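Local structure of SYE1 (Shewanella oneidensis, 4AWT) at residues 256-260 with 288-294; 156-160 with 213-217; 25-29 with 348-353; 57-63 with 71-75. The protein binds flavin mononucleotide as its cofactor and probably acts as an oxidoreductase of the Old Yellow Enzyme type, with NADH or NADPH as partner. The protein carries 1 engineered substitution. All coordinates share one frame; numbering follows the deposited sequence. Where two conformers were deposited one is given.

Contact 1 (256-260 with 288-294); sequences AALLN and LREAYQG
Asn260 OD1 accepts a hydrogen bond from Gln293 N at 2.8 Å. The bond is nearly straight, with an angle of 165° at the hydrogen. The donor stands well above the amide plane of Asn260, about 45° out of it, and uses no lone-pair direction. The torsion of Asn260 sets this up: CG lies anti to the backbone N (chi1 -167°), and the amide reaches past Ala291 toward the turn. Asn260 CB passes close to Ala291 O, at 3.2 Å. The same carbonyl oxygen takes a CA-H...O contact from Ala257 CA at 3.6 Å. Two alanines allow this close backbone approach: Ala256 CB meets Ala291 CB at 3.8 Å. Leu288 CD2 and Tyr292 CB also pack on Ala256 CB. Tyr292 is where the chain leaves the helix. Its ring turns an edge to Ala256 O, and its OH bonds to Ile264 O. In the conformer given, Arg289 NH2 donates to Tyr292 O and Gly294 O, and NH1 forms a salt bridge with Asp317. With an alanine at Asn260, Gln293 N would probably lose its acceptor, and the turn would be held less firmly to the helix. The contact joins helices 248-261 and 282-291, consecutive outer helices of the TIM barrel. Ala256, Leu259 and Tyr292 rest on Leu267 of strand 266-270, and Leu288 touches Tyr298 of strand 295-299.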
loop_
_atom_site.group_PDB
_atom_site.type_symbol
_atom_site.label_atom_id
_atom_site.label_comp_id
_atom_site.label_asym_id
_atom_site.label_seq_id
_atom_site.Cartn_x
_atom_site.Cartn_y
_atom_site.Cartn_z
ATOM N N ALA A 256 -13.607 -8.995 2.848
ATOM C CA ALA A 256 -13.542 -8.431 4.180
ATOM C C ALA A 256 -13.833 -9.476 5.236
ATOM O O ALA A 256 -13.172 -9.554 6.282
ATOM C CB ALA A 256 -14.493 -7.253 4.289
ATOM N N ALA A 257 -14.867 -10.330 5.003
ATOM C CA ALA A 257 -15.182 -11.367 5.950
ATOM C C ALA A 257 -14.080 -12.434 6.034
ATOM O O ALA A 257 -13.789 -12.943 7.128
ATOM C CB ALA A 257 -16.500 -12.042 5.556
ATOM N N LEU A 258 -13.449 -12.746 4.914
ATOM C CA LEU A 258 -12.315 -13.663 4.904
ATOM C C LEU A 258 -11.198 -13.127 5.763
ATOM O O LEU A 258 -10.558 -13.835 6.577
ATOM C CB LEU A 258 -11.909 -13.839 3.444
ATOM C CG LEU A 258 -10.764 -14.755 3.053
ATOM C CD1 LEU A 258 -10.900 -15.244 1.624
ATOM C CD2 LEU A 258 -9.428 -14.023 3.132
ATOM N N LEU A 259 -10.889 -11.842 5.572
ATOM C CA LEU A 259 -9.815 -11.231 6.328
ATOM C C LEU A 259 -10.140 -11.121 7.811
ATOM O O LEU A 259 -9.284 -11.247 8.670
ATOM C CB LEU A 259 -9.481 -9.890 5.691
ATOM C CG LEU A 259 -8.913 -9.999 4.256
ATOM C CD1 LEU A 259 -8.772 -8.595 3.671
ATOM C CD2 LEU A 259 -7.584 -10.733 4.243
ATOM N N ASN A 260 -11.439 -10.907 8.103
ATOM C CA ASN A 260 -11.903 -10.917 9.476
ATOM C C ASN A 260 -11.590 -12.269 10.135
ATOM O O ASN A 260 -11.207 -12.320 11.301
ATOM C CB ASN A 260 -13.377 -10.623 9.509
ATOM C CG ASN A 260 -13.844 -10.314 10.902
ATOM O OD1 ASN A 260 -13.427 -9.269 11.453
ATOM N ND2 ASN A 260 -14.640 -11.152 11.509
ATOM N N LEU A 288 -19.081 -3.303 4.838
ATOM C CA LEU A 288 -17.675 -3.626 5.129
ATOM C C LEU A 288 -17.397 -3.542 6.604
ATOM O O LEU A 288 -16.646 -4.353 7.156
ATOM C CB LEU A 288 -16.715 -2.717 4.369
ATOM C CG LEU A 288 -16.719 -2.885 2.856
ATOM C CD1 LEU A 288 -15.798 -1.846 2.191
ATOM C CD2 LEU A 288 -16.284 -4.253 2.406
ATOM N N ARG A 289 -17.996 -2.554 7.281
ATOM C CA ARG A 289 -17.845 -2.351 8.720
ATOM C C ARG A 289 -18.390 -3.529 9.520
ATOM O O ARG A 289 -17.894 -3.815 10.582
ATOM C CB ARG A 289 -18.478 -1.012 9.091
ATOM C CG ARG A 289 -18.606 -0.639 10.550
ATOM C CD ARG A 289 -17.276 -0.229 11.203
ATOM N NE ARG A 289 -16.396 -1.421 11.315
ATOM C CZ ARG A 289 -15.165 -1.339 11.790
ATOM N NH1 ARG A 289 -14.722 -0.199 12.211
ATOM N NH2 ARG A 289 -14.426 -2.489 11.872
ATOM N N GLU A 290 -19.451 -4.176 9.016
ATOM C CA GLU A 290 -19.952 -5.392 9.692
ATOM C C GLU A 290 -19.116 -6.619 9.325
ATOM O O GLU A 290 -18.920 -7.498 10.168
ATOM C CB GLU A 290 -21.412 -5.637 9.402
ATOM C CG GLU A 290 -22.303 -4.532 9.963
ATOM C CD GLU A 290 -22.048 -4.245 11.392
ATOM O OE1 GLU A 290 -22.015 -5.190 12.217
ATOM O OE2 GLU A 290 -21.860 -3.053 11.731
ATOM N N ALA A 291 -18.662 -6.717 8.085
ATOM C CA ALA A 291 -17.934 -7.877 7.647
ATOM C C ALA A 291 -16.564 -7.978 8.298
ATOM O O ALA A 291 -16.045 -9.075 8.525
ATOM C CB ALA A 291 -17.789 -7.873 6.137
ATOM N N TYR A 292 -15.938 -6.829 8.549
ATOM C CA TYR A 292 -14.577 -6.786 9.110
ATOM C C TYR A 292 -14.629 -5.937 10.373
ATOM O O TYR A 292 -15.025 -4.766 10.329
ATOM C CB TYR A 292 -13.587 -6.210 8.077
ATOM C CG TYR A 292 -12.255 -6.028 8.761
ATOM C CD1 TYR A 292 -11.437 -7.134 9.039
ATOM C CD2 TYR A 292 -11.852 -4.778 9.205
ATOM C CE1 TYR A 292 -10.260 -6.976 9.724
ATOM C CE2 TYR A 292 -10.663 -4.646 9.895
ATOM C CZ TYR A 292 -9.867 -5.730 10.143
ATOM O OH TYR A 292 -8.729 -5.507 10.860
ATOM N N GLN A 293 -14.235 -6.558 11.485
ATOM C CA GLN A 293 -14.460 -5.891 12.765
ATOM C C GLN A 293 -13.203 -5.484 13.509
ATOM O O GLN A 293 -13.237 -5.151 14.679
ATOM C CB GLN A 293 -15.347 -6.784 13.607
ATOM C CG GLN A 293 -16.584 -7.199 12.781
ATOM C CD GLN A 293 -17.787 -7.592 13.587
ATOM O OE1 GLN A 293 -18.908 -7.621 13.041
ATOM N NE2 GLN A 293 -17.577 -7.900 14.877
ATOM N N GLY A 294 -12.105 -5.348 12.774
ATOM C CA GLY A 294 -10.885 -4.744 13.270
ATOM C C GLY A 294 -10.815 -3.263 12.957
ATOM O O GLY A 294 -11.838 -2.588 12.800
#

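Contact 2 (156-160 with 213-217); sequences IAQVI and FLDEV
Glu216 OE1 lies against Ile160 CD1 at 3.8 Å, and its hydrogen bond is with Tyr203 OH, outside the two segments. Its chain is extended beyond CG, and CB also touches Ile160 CD1. The rest of the contact is apolar. Ile160 and Phe213 carry most of it. Ile160 CG1 is anti to the carbonyl carbon (chi1 -67°), which points this branch across to the other helix. There Ile160 CG1 meets Val217 CG2 at 3.9 Å and Phe213 CE1 at 4.0 Å. The Phe213 ring reaches back between the helices. Val159 CG1 comes to its edge, in the ring plane, at 3.8 Å from Phe213 CZ. Ile156 CG2 approaches Phe213 CE1 at 3.9 Å on a slant. Val217 CG2, from the ring's own helix, covers one face toward the rim. An alanine in place of Ile160 would probably leave a gap beside Phe213 CE1 and Val217 CG2, on the side facing helix 153-172, and remove the methyl that packs on Glu216. The two helix segments run at -43° to each other, with axes 10.6 Å apart. They come nearest in backbone at Ile160 and Val217. These are helices 153-172 and 212-225, which precede and follow strand 177-181 of the barrel. Val217 packs inward on Leu180 of that strand. Helix 187-192 closes another side, with Leu187 on Val159 and Phe213, and Phe191 meets the Phe213 ring.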
loop_
_atom_site.group_PDB
_atom_site.type_symbol
_atom_site.label_atom_id
_atom_site.label_comp_id
_atom_site.label_asym_id
_atom_site.label_seq_id
_atom_site.Cartn_x
_atom_site.Cartn_y
_atom_site.Cartn_z
ATOM N N ILE A 156 3.034 -19.623 -7.698
ATOM C CA ILE A 156 2.223 -19.272 -6.531
ATOM C C ILE A 156 2.953 -19.594 -5.255
ATOM O O ILE A 156 3.014 -18.784 -4.324
ATOM C CB ILE A 156 0.829 -19.945 -6.667
ATOM C CG1 ILE A 156 0.060 -19.260 -7.790
ATOM C CG2 ILE A 156 0.137 -19.965 -5.334
ATOM C CD1 ILE A 156 -1.246 -19.965 -8.157
ATOM N N ALA A 157 3.520 -20.811 -5.159
ATOM C CA ALA A 157 4.251 -21.172 -3.971
ATOM C C ALA A 157 5.426 -20.245 -3.757
ATOM O O ALA A 157 5.738 -19.878 -2.605
ATOM C CB ALA A 157 4.745 -22.628 -4.102
ATOM N N GLN A 158 6.129 -19.898 -4.820
ATOM C CA GLN A 158 7.290 -19.033 -4.697
ATOM C C GLN A 158 6.896 -17.648 -4.166
ATOM O O GLN A 158 7.543 -17.079 -3.297
ATOM C CB GLN A 158 7.959 -18.876 -6.070
ATOM C CG GLN A 158 9.199 -17.970 -5.983
ATOM C CD GLN A 158 10.302 -18.621 -5.204
ATOM O OE1 GLN A 158 10.723 -19.734 -5.582
ATOM N NE2 GLN A 158 10.797 -18.016 -4.156
ATOM N N VAL A 159 5.817 -17.080 -4.750
ATOM C CA VAL A 159 5.397 -15.744 -4.321
ATOM C C VAL A 159 4.925 -15.777 -2.886
ATOM O O VAL A 159 5.236 -14.851 -2.121
ATOM C CB VAL A 159 4.402 -15.166 -5.321
ATOM C CG1 VAL A 159 3.760 -13.896 -4.740
ATOM C CG2 VAL A 159 5.085 -14.880 -6.640
ATOM N N ILE A 160 4.195 -16.808 -2.475
ATOM C CA ILE A 160 3.810 -16.924 -1.070
ATOM C C ILE A 160 5.064 -16.944 -0.176
ATOM O O ILE A 160 5.136 -16.263 0.833
ATOM C CB ILE A 160 2.896 -18.130 -0.822
ATOM C CG1 ILE A 160 1.547 -17.913 -1.502
ATOM C CG2 ILE A 160 2.754 -18.418 0.643
ATOM C CD1 ILE A 160 0.691 -19.155 -1.603
ATOM N N PHE A 213 -5.851 -16.960 -3.480
ATOM C CA PHE A 213 -4.475 -16.487 -3.397
ATOM C C PHE A 213 -4.336 -15.500 -2.235
ATOM O O PHE A 213 -3.419 -15.604 -1.422
ATOM C CB PHE A 213 -4.038 -15.898 -4.717
ATOM C CG PHE A 213 -2.579 -15.548 -4.792
ATOM C CD1 PHE A 213 -1.597 -16.461 -4.516
ATOM C CD2 PHE A 213 -2.195 -14.269 -5.179
ATOM C CE1 PHE A 213 -0.253 -16.118 -4.625
ATOM C CE2 PHE A 213 -0.856 -13.936 -5.291
ATOM C CZ PHE A 213 0.109 -14.881 -5.062
ATOM N N LEU A 214 -5.281 -14.553 -2.118
ATOM C CA LEU A 214 -5.314 -13.655 -0.971
ATOM C C LEU A 214 -5.299 -14.438 0.327
ATOM O O LEU A 214 -4.544 -14.147 1.265
ATOM C CB LEU A 214 -6.555 -12.778 -1.055
ATOM C CG LEU A 214 -6.801 -11.876 0.148
ATOM C CD1 LEU A 214 -5.743 -10.790 0.301
ATOM C CD2 LEU A 214 -8.182 -11.231 0.045
ATOM N N ASP A 215 -6.201 -15.448 0.437
ATOM C CA ASP A 215 -6.304 -16.233 1.628
ATOM C C ASP A 215 -4.974 -16.866 2.019
ATOM O O ASP A 215 -4.548 -16.848 3.162
ATOM C CB ASP A 215 -7.387 -17.304 1.429
ATOM C CG ASP A 215 -7.707 -18.070 2.671
ATOM O OD1 ASP A 215 -7.889 -17.493 3.724
ATOM O OD2 ASP A 215 -8.008 -19.248 2.525
ATOM N N GLU A 216 -4.324 -17.491 1.016
ATOM C CA GLU A 216 -3.111 -18.210 1.266
ATOM C C GLU A 216 -1.942 -17.307 1.602
ATOM O O GLU A 216 -1.097 -17.629 2.459
ATOM C CB GLU A 216 -2.786 -19.103 0.062
ATOM C CG GLU A 216 -3.806 -20.227 -0.087
ATOM C CD GLU A 216 -3.608 -21.118 -1.290
ATOM O OE1 GLU A 216 -2.703 -20.825 -2.095
ATOM O OE2 GLU A 216 -4.364 -22.080 -1.469
ATOM N N VAL A 217 -1.851 -16.146 0.933
ATOM C CA VAL A 217 -0.822 -15.173 1.270
ATOM C C VAL A 217 -1.020 -14.669 2.693
ATOM O O VAL A 217 -0.079 -14.619 3.478
ATOM C CB VAL A 217 -0.780 -14.034 0.240
ATOM C CG1 VAL A 217 0.160 -12.923 0.727
ATOM C CG2 VAL A 217 -0.350 -14.506 -1.126
#

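Contact 3 (25-29 with 348-353); sequences LTRSR and TLFGGG. Engineered in segment 25-29: Leu25 (natural residue Met). With FMN (flavin mononucleotide), chain B; BOG (octyl beta-D-glucopyranoside), chain D.
Two arginines from one loop converge on a single backbone oxygen of the other. Thr348 O accepts from Arg29 NH2 at 2.9 Å, from Arg29 NH1, and from Arg27 NH2 at 3.2 Å. Arg29 takes it end-on. Side-on, Arg29 NE and NH2 both hold Gly353 O, with NE at 2.8 Å. Arg29 NH1 also returns to Arg27 O at 3.0 Å, on a lone pair in the carbonyl plane. The guanidinium is thus ringed by main-chain carbonyls in its own plane, which should fix its rotation. Arg27 is bent at chi2 and chi3 (-54° and -57°), and this curl brings NE to a lone pair of Leu349 O, 2.9 Å away. Its NH2 has a further partner, Gly356 O. Gly351 N donates to Arg27 O. Leu25, Thr26, Leu349 and Phe350 are part of the FMN pocket, so the arginine grip joins two loops that line it. Thr26 O lies at the edge of the Phe350 ring, 3.2 Å from CE1. This buried oxygen has no polar partner in the model. Thr26 OG1 donates to FMN O4 at 2.7 Å. The engineered Leu25 sets CD2 against the flavin benzene ring. The detergent octyl glucoside packs along Phe350. The 25-29 loop follows barrel strand 20-22. Residues 348-353 lie in the C-terminal tail beyond helix 331-337. Ile326 of helix 323-327 touches Leu25, Arg27 and Leu349.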
loop_
_atom_site.group_PDB
_atom_site.type_symbol
_atom_site.label_atom_id
_atom_site.label_comp_id
_atom_site.label_asym_id
_atom_site.label_seq_id
_atom_site.Cartn_x
_atom_site.Cartn_y
_atom_site.Cartn_z
ATOM N N LEU A 25 3.110 5.837 -0.117
ATOM C CA LEU A 25 3.352 6.807 -1.173
ATOM C C LEU A 25 4.702 6.517 -1.804
ATOM O O LEU A 25 5.751 6.952 -1.304
ATOM C CB LEU A 25 3.313 8.250 -0.639
ATOM C CG LEU A 25 1.987 8.667 -0.006
ATOM C CD1 LEU A 25 2.222 9.814 0.971
ATOM C CD2 LEU A 25 0.959 9.042 -1.083
ATOM N N THR A 26 4.710 5.813 -2.910
ATOM C CA THR A 26 5.922 5.581 -3.711
ATOM C C THR A 26 6.555 6.902 -4.069
ATOM O O THR A 26 5.917 7.755 -4.691
ATOM C CB THR A 26 5.533 4.831 -4.996
ATOM O OG1 THR A 26 5.165 3.479 -4.696
ATOM C CG2 THR A 26 6.639 4.772 -6.017
ATOM N N ARG A 27 7.836 7.034 -3.731
ATOM C CA ARG A 27 8.618 8.228 -4.055
ATOM C C ARG A 27 9.796 7.912 -4.972
ATOM O O ARG A 27 10.454 8.851 -5.471
ATOM C CB ARG A 27 9.078 8.986 -2.821
ATOM C CG ARG A 27 7.971 9.293 -1.827
ATOM C CD ARG A 27 6.756 10.021 -2.437
ATOM N NE ARG A 27 7.169 11.285 -3.072
ATOM C CZ ARG A 27 7.435 12.403 -2.416
ATOM N NH1 ARG A 27 7.193 12.511 -1.134
ATOM N NH2 ARG A 27 7.910 13.455 -3.095
ATOM N N SER A 28 10.116 6.648 -5.176
ATOM C CA SER A 28 11.169 6.258 -6.099
ATOM C C SER A 28 12.486 6.999 -5.809
ATOM O O SER A 28 13.118 7.533 -6.722
ATOM C CB SER A 28 10.715 6.368 -7.537
ATOM O OG SER A 28 9.716 5.407 -7.793
ATOM N N ARG A 29 12.887 6.971 -4.547
ATOM C CA ARG A 29 14.097 7.615 -4.053
ATOM C C ARG A 29 15.146 6.606 -3.638
ATOM O O ARG A 29 16.176 7.004 -3.073
ATOM C CB ARG A 29 13.795 8.572 -2.882
ATOM C CG ARG A 29 12.810 9.710 -3.145
ATOM C CD ARG A 29 13.298 10.564 -4.263
ATOM N NE ARG A 29 12.912 12.023 -4.194
ATOM C CZ ARG A 29 11.775 12.543 -4.621
ATOM N NH1 ARG A 29 10.757 11.783 -4.969
ATOM N NH2 ARG A 29 11.652 13.859 -4.651
ATOM N N THR A 348 8.109 16.330 -8.805
ATOM C CA THR A 348 9.082 15.788 -7.867
ATOM C C THR A 348 8.499 14.676 -7.032
ATOM O O THR A 348 9.078 14.247 -6.008
ATOM C CB THR A 348 9.709 16.891 -7.011
ATOM O OG1 THR A 348 8.644 17.575 -6.362
ATOM C CG2 THR A 348 10.513 17.857 -7.861
ATOM N N LEU A 349 7.373 14.099 -7.450
ATOM C CA LEU A 349 6.820 12.931 -6.763
ATOM C C LEU A 349 7.789 11.747 -6.818
ATOM O O LEU A 349 7.927 11.041 -5.828
ATOM C CB LEU A 349 5.476 12.549 -7.303
ATOM C CG LEU A 349 4.354 13.518 -6.915
ATOM C CD1 LEU A 349 3.088 13.146 -7.613
ATOM C CD2 LEU A 349 4.117 13.528 -5.419
ATOM N N PHE A 350 8.378 11.494 -7.986
ATOM C CA PHE A 350 9.092 10.282 -8.269
ATOM C C PHE A 350 10.510 10.577 -8.723
ATOM O O PHE A 350 10.711 11.350 -9.670
ATOM C CB PHE A 350 8.401 9.458 -9.382
ATOM C CG PHE A 350 6.959 9.203 -9.107
ATOM C CD1 PHE A 350 6.555 8.454 -8.022
ATOM C CD2 PHE A 350 6.005 9.727 -9.926
ATOM C CE1 PHE A 350 5.234 8.205 -7.778
ATOM C CE2 PHE A 350 4.682 9.504 -9.691
ATOM C CZ PHE A 350 4.303 8.747 -8.623
ATOM N N GLY A 351 11.479 9.901 -8.136
ATOM C CA GLY A 351 12.874 10.066 -8.565
ATOM C C GLY A 351 13.482 11.336 -7.988
ATOM O O GLY A 351 12.874 12.090 -7.260
ATOM N N GLY A 352 14.716 11.561 -8.355
ATOM C CA GLY A 352 15.436 12.710 -7.819
ATOM C C GLY A 352 15.921 12.492 -6.419
ATOM O O GLY A 352 16.195 11.359 -5.941
ATOM N N GLY A 353 16.047 13.553 -5.687
ATOM C CA GLY A 353 16.660 13.579 -4.374
ATOM C C GLY A 353 15.784 14.280 -3.365
ATOM O O GLY A 353 14.567 14.117 -3.321
HETATM N N1 FMN B . -0.762 3.380 -2.743
HETATM C C2 FMN B . -0.232 2.236 -2.326
HETATM O O2 FMN B . -0.931 1.330 -1.801
HETATM N N3 FMN B . 1.131 2.010 -2.458
HETATM C C4 FMN B . 1.998 2.935 -3.017
HETATM O O4 FMN B . 3.233 2.692 -3.002
HETATM C C4A FMN B . 1.409 4.080 -3.550
HETATM N N5 FMN B . 2.186 5.026 -4.217
HETATM C C5A FMN B . 1.646 6.334 -4.351
HETATM C C6 FMN B . 2.455 7.367 -4.754
HETATM C C7 FMN B . 1.969 8.691 -4.875
HETATM C C7M FMN B . 2.948 9.793 -5.201
HETATM C C8 FMN B . 0.647 8.917 -4.631
HETATM C C8M FMN B . 0.051 10.307 -4.705
HETATM C C9 FMN B . -0.196 7.860 -4.230
HETATM C C9A FMN B . 0.294 6.562 -4.075
HETATM N N10 FMN B . -0.531 5.514 -3.615
HETATM C C10 FMN B . 0.041 4.298 -3.293
HETATM C "C1'" FMN B . -1.929 5.796 -3.276
HETATM C "C2'" FMN B . -2.097 6.537 -1.936
HETATM O "O2'" FMN B . -1.769 5.689 -0.849
HETATM C "C3'" FMN B . -3.521 7.001 -1.703
HETATM O "O3'" FMN B . -4.416 5.912 -1.538
HETATM C "C4'" FMN B . -4.081 7.946 -2.781
HETATM O "O4'" FMN B . -3.142 8.947 -3.143
HETATM C "C5'" FMN B . -5.425 8.534 -2.397
HETATM O "O5'" FMN B . -5.325 9.348 -1.216
HETATM P P FMN B . -5.225 10.954 -1.361
HETATM O O1P FMN B . -3.889 11.243 -1.999
HETATM O O2P FMN B . -6.380 11.402 -2.229
HETATM O O3P FMN B . -5.314 11.428 0.068
HETATM C C1 BOG D . 1.746 5.390 -9.673
HETATM O O1 BOG D . 1.838 6.662 -10.255
HETATM C C2 BOG D . 2.705 5.210 -8.539
HETATM O O2 BOG D . 4.045 5.258 -8.976
HETATM C C3 BOG D . 2.529 3.859 -7.827
HETATM O O3 BOG D . 3.275 3.829 -6.642
HETATM C C4 BOG D . 1.055 3.738 -7.415
HETATM O O4 BOG D . 0.858 2.490 -6.841
HETATM C C5 BOG D . 0.108 3.969 -8.587
HETATM O O5 BOG D . 0.405 5.256 -9.091
HETATM C C6 BOG D . -1.339 3.893 -8.171
HETATM O O6 BOG D . -2.088 4.033 -9.365
HETATM C "C1'" BOG D . 1.427 6.727 -11.600
HETATM C "C2'" BOG D . 1.691 8.061 -12.292
HETATM C "C3'" BOG D . 1.275 9.260 -11.495
HETATM C "C4'" BOG D . 1.107 10.623 -12.156
HETATM C "C5'" BOG D . 2.074 11.593 -11.470
HETATM C "C6'" BOG D . 3.199 11.997 -12.425
HETATM C "C7'" BOG D . 4.178 12.948 -11.712
HETATM C "C8'" BOG D . 4.888 13.721 -12.817
HETATM O O HOH W 1 15.693 8.527 -7.202
#

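Contact 4 (57-63 with 71-75); sequences EGTQISP and TPGIY
The Tyr75 ring lies with one face against Ser62 and Pro63. Pro63 CD makes a CH-pi contact there, 3.9 Å from the ring centroid and 18° off the normal. At the ring edge, near its plane, is Gln60 O. A water also lies in the plane, 2.7 Å from Tyr75 OH. Tyr75 CG sits between the backbone N and the carbonyl carbon (chi1 58°), which folds the ring back over the 57-63 segment. The Gln60 amide is turned 46° from this ring. Both its ends are held: Gln60 OE1 accepts from Thr71 OG1 at 2.7 Å, and Gln60 NE2 donates to Thr71 O at 2.9 Å. That carbonyl is met from above its plane. NE2 also gives a bond to the water on Tyr75, linking the two flat groups. Strand 53-60 is the second of the TIM barrel, and residues 71-75 belong to the loop that leads from its C-terminal end to helix 77-92. Gly58 N in this strand bonds FMN O4. Next to it, Thr59 OG1 donates to Pro72 O at 2.7 Å and accepts from Trp83 NE1. Ile74 N donates to Gln60 O at 3.1 Å. Ile74 packs its side chain on Thr59 CG2. Pro72 CG rests on Glu57 CG at 3.9 Å. In the conformer given, the Glu57 carboxylate is hydrogen-bonded to Tyr45 OH and probably to Arg27 N.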
loop_
_atom_site.group_PDB
_atom_site.type_symbol
_atom_site.label_atom_id
_atom_site.label_comp_id
_atom_site.label_asym_id
_atom_site.label_seq_id
_atom_site.Cartn_x
_atom_site.Cartn_y
_atom_site.Cartn_z
ATOM N N GLU A 57 5.743 3.421 1.665
ATOM C CA GLU A 57 5.602 3.162 0.262
ATOM C C GLU A 57 5.741 1.672 -0.024
ATOM O O GLU A 57 6.436 0.937 0.682
ATOM C CB GLU A 57 6.650 3.945 -0.534
ATOM C CG GLU A 57 8.118 3.575 -0.226
ATOM C CD GLU A 57 8.984 4.802 -0.457
ATOM O OE1 GLU A 57 9.194 5.213 -1.620
ATOM O OE2 GLU A 57 9.471 5.365 0.551
ATOM N N GLY A 58 5.134 1.238 -1.127
ATOM C CA GLY A 58 5.286 -0.169 -1.499
ATOM C C GLY A 58 6.752 -0.530 -1.596
ATOM O O GLY A 58 7.580 0.177 -2.163
ATOM N N THR A 59 7.066 -1.716 -1.058
ATOM C CA THR A 59 8.439 -2.201 -1.062
ATOM C C THR A 59 8.409 -3.629 -1.605
ATOM O O THR A 59 7.743 -4.527 -1.092
ATOM C CB THR A 59 9.077 -2.034 0.328
ATOM O OG1 THR A 59 10.445 -2.431 0.282
ATOM C CG2 THR A 59 8.434 -2.755 1.467
ATOM N N GLN A 60 9.084 -3.821 -2.727
ATOM C CA GLN A 60 8.959 -5.080 -3.468
ATOM C C GLN A 60 9.594 -6.222 -2.703
ATOM O O GLN A 60 10.673 -6.134 -2.108
ATOM C CB GLN A 60 9.538 -4.986 -4.873
ATOM C CG GLN A 60 11.022 -4.636 -4.973
ATOM C CD GLN A 60 11.290 -3.172 -5.105
ATOM O OE1 GLN A 60 10.413 -2.328 -4.813
ATOM N NE2 GLN A 60 12.484 -2.801 -5.495
ATOM N N ILE A 61 8.921 -7.386 -2.782
ATOM C CA ILE A 61 9.306 -8.576 -2.065
ATOM C C ILE A 61 10.367 -9.414 -2.770
ATOM O O ILE A 61 10.877 -10.358 -2.187
ATOM C CB ILE A 61 8.068 -9.447 -1.745
ATOM C CG1 ILE A 61 7.442 -10.025 -3.014
ATOM C CG2 ILE A 61 7.077 -8.680 -0.910
ATOM C CD1 ILE A 61 6.282 -10.965 -2.775
ATOM N N SER A 62 10.686 -9.072 -4.007
ATOM C CA SER A 62 11.627 -9.848 -4.796
ATOM C C SER A 62 11.998 -9.009 -6.010
ATOM O O SER A 62 11.334 -7.990 -6.308
ATOM C CB SER A 62 11.013 -11.147 -5.286
ATOM O OG SER A 62 10.055 -10.852 -6.298
ATOM N N PRO A 63 13.008 -9.423 -6.775
ATOM C CA PRO A 63 13.348 -8.679 -7.981
ATOM C C PRO A 63 12.240 -8.570 -9.001
ATOM O O PRO A 63 12.182 -7.588 -9.744
ATOM C CB PRO A 63 14.561 -9.459 -8.532
ATOM C CG PRO A 63 15.186 -10.062 -7.311
ATOM C CD PRO A 63 14.021 -10.429 -6.425
ATOM N N THR A 71 12.200 2.008 -6.675
ATOM C CA THR A 71 11.464 1.725 -5.459
ATOM C C THR A 71 12.292 0.848 -4.551
ATOM O O THR A 71 13.080 -0.014 -5.011
ATOM C CB THR A 71 10.081 1.116 -5.751
ATOM O OG1 THR A 71 10.216 -0.164 -6.411
ATOM C CG2 THR A 71 9.282 2.000 -6.671
ATOM N N PRO A 72 12.198 1.022 -3.235
ATOM C CA PRO A 72 13.026 0.259 -2.315
ATOM C C PRO A 72 12.544 -1.152 -2.167
ATOM O O PRO A 72 11.344 -1.393 -2.048
ATOM C CB PRO A 72 12.822 1.009 -0.972
ATOM C CG PRO A 72 11.409 1.584 -1.109
ATOM C CD PRO A 72 11.331 2.011 -2.563
ATOM N N GLY A 73 13.462 -2.119 -2.127
ATOM C CA GLY A 73 13.107 -3.476 -1.852
ATOM C C GLY A 73 13.173 -3.827 -0.388
ATOM O O GLY A 73 13.635 -3.062 0.454
ATOM N N ILE A 74 12.737 -5.078 -0.079
ATOM C CA ILE A 74 12.781 -5.591 1.275
ATOM C C ILE A 74 13.252 -7.031 1.296
ATOM O O ILE A 74 12.864 -7.803 2.182
ATOM C CB ILE A 74 11.470 -5.325 2.031
ATOM C CG1 ILE A 74 11.603 -5.445 3.543
ATOM C CG2 ILE A 74 10.318 -6.146 1.470
ATOM C CD1 ILE A 74 10.553 -4.648 4.294
ATOM N N TYR A 75 14.112 -7.413 0.354
ATOM C CA TYR A 75 14.564 -8.786 0.233
ATOM C C TYR A 75 16.078 -8.972 0.401
ATOM O O TYR A 75 16.466 -10.133 0.627
ATOM C CB TYR A 75 14.061 -9.446 -1.079
ATOM C CG TYR A 75 14.464 -8.742 -2.312
ATOM C CD1 TYR A 75 15.680 -9.022 -2.952
ATOM C CD2 TYR A 75 13.685 -7.742 -2.904
ATOM C CE1 TYR A 75 16.079 -8.360 -4.086
ATOM C CE2 TYR A 75 14.066 -7.063 -4.023
ATOM C CZ TYR A 75 15.296 -7.394 -4.622
ATOM O OH TYR A 75 15.707 -6.708 -5.739
HETATM O O HOH W 2 14.471 -4.544 -6.838
#

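How the contacts relate
All four contacts are built on or around one eight-stranded TIM barrel. Contact 3 spans nearly the whole chain, and contacts 4, 2 and 1 follow one another in that order between its two segments. Contacts 3 and 4 have centres 14 Å apart and meet through Arg27 and Glu57; both hold residues of the flavin pocket. Contacts 1 and 2 lie in the outer helix layer, with centres 20 Å apart. They touch where helix 248-261 packs on helix 212-225. Contact 2 reaches contact 4 through Val159 and Ile61. Contacts 1 and 3 are about 34 Å apart, centre to centre, on opposite sides of the chain's centre. The set thus runs from the barrel's outer helices to the loops at the flavin.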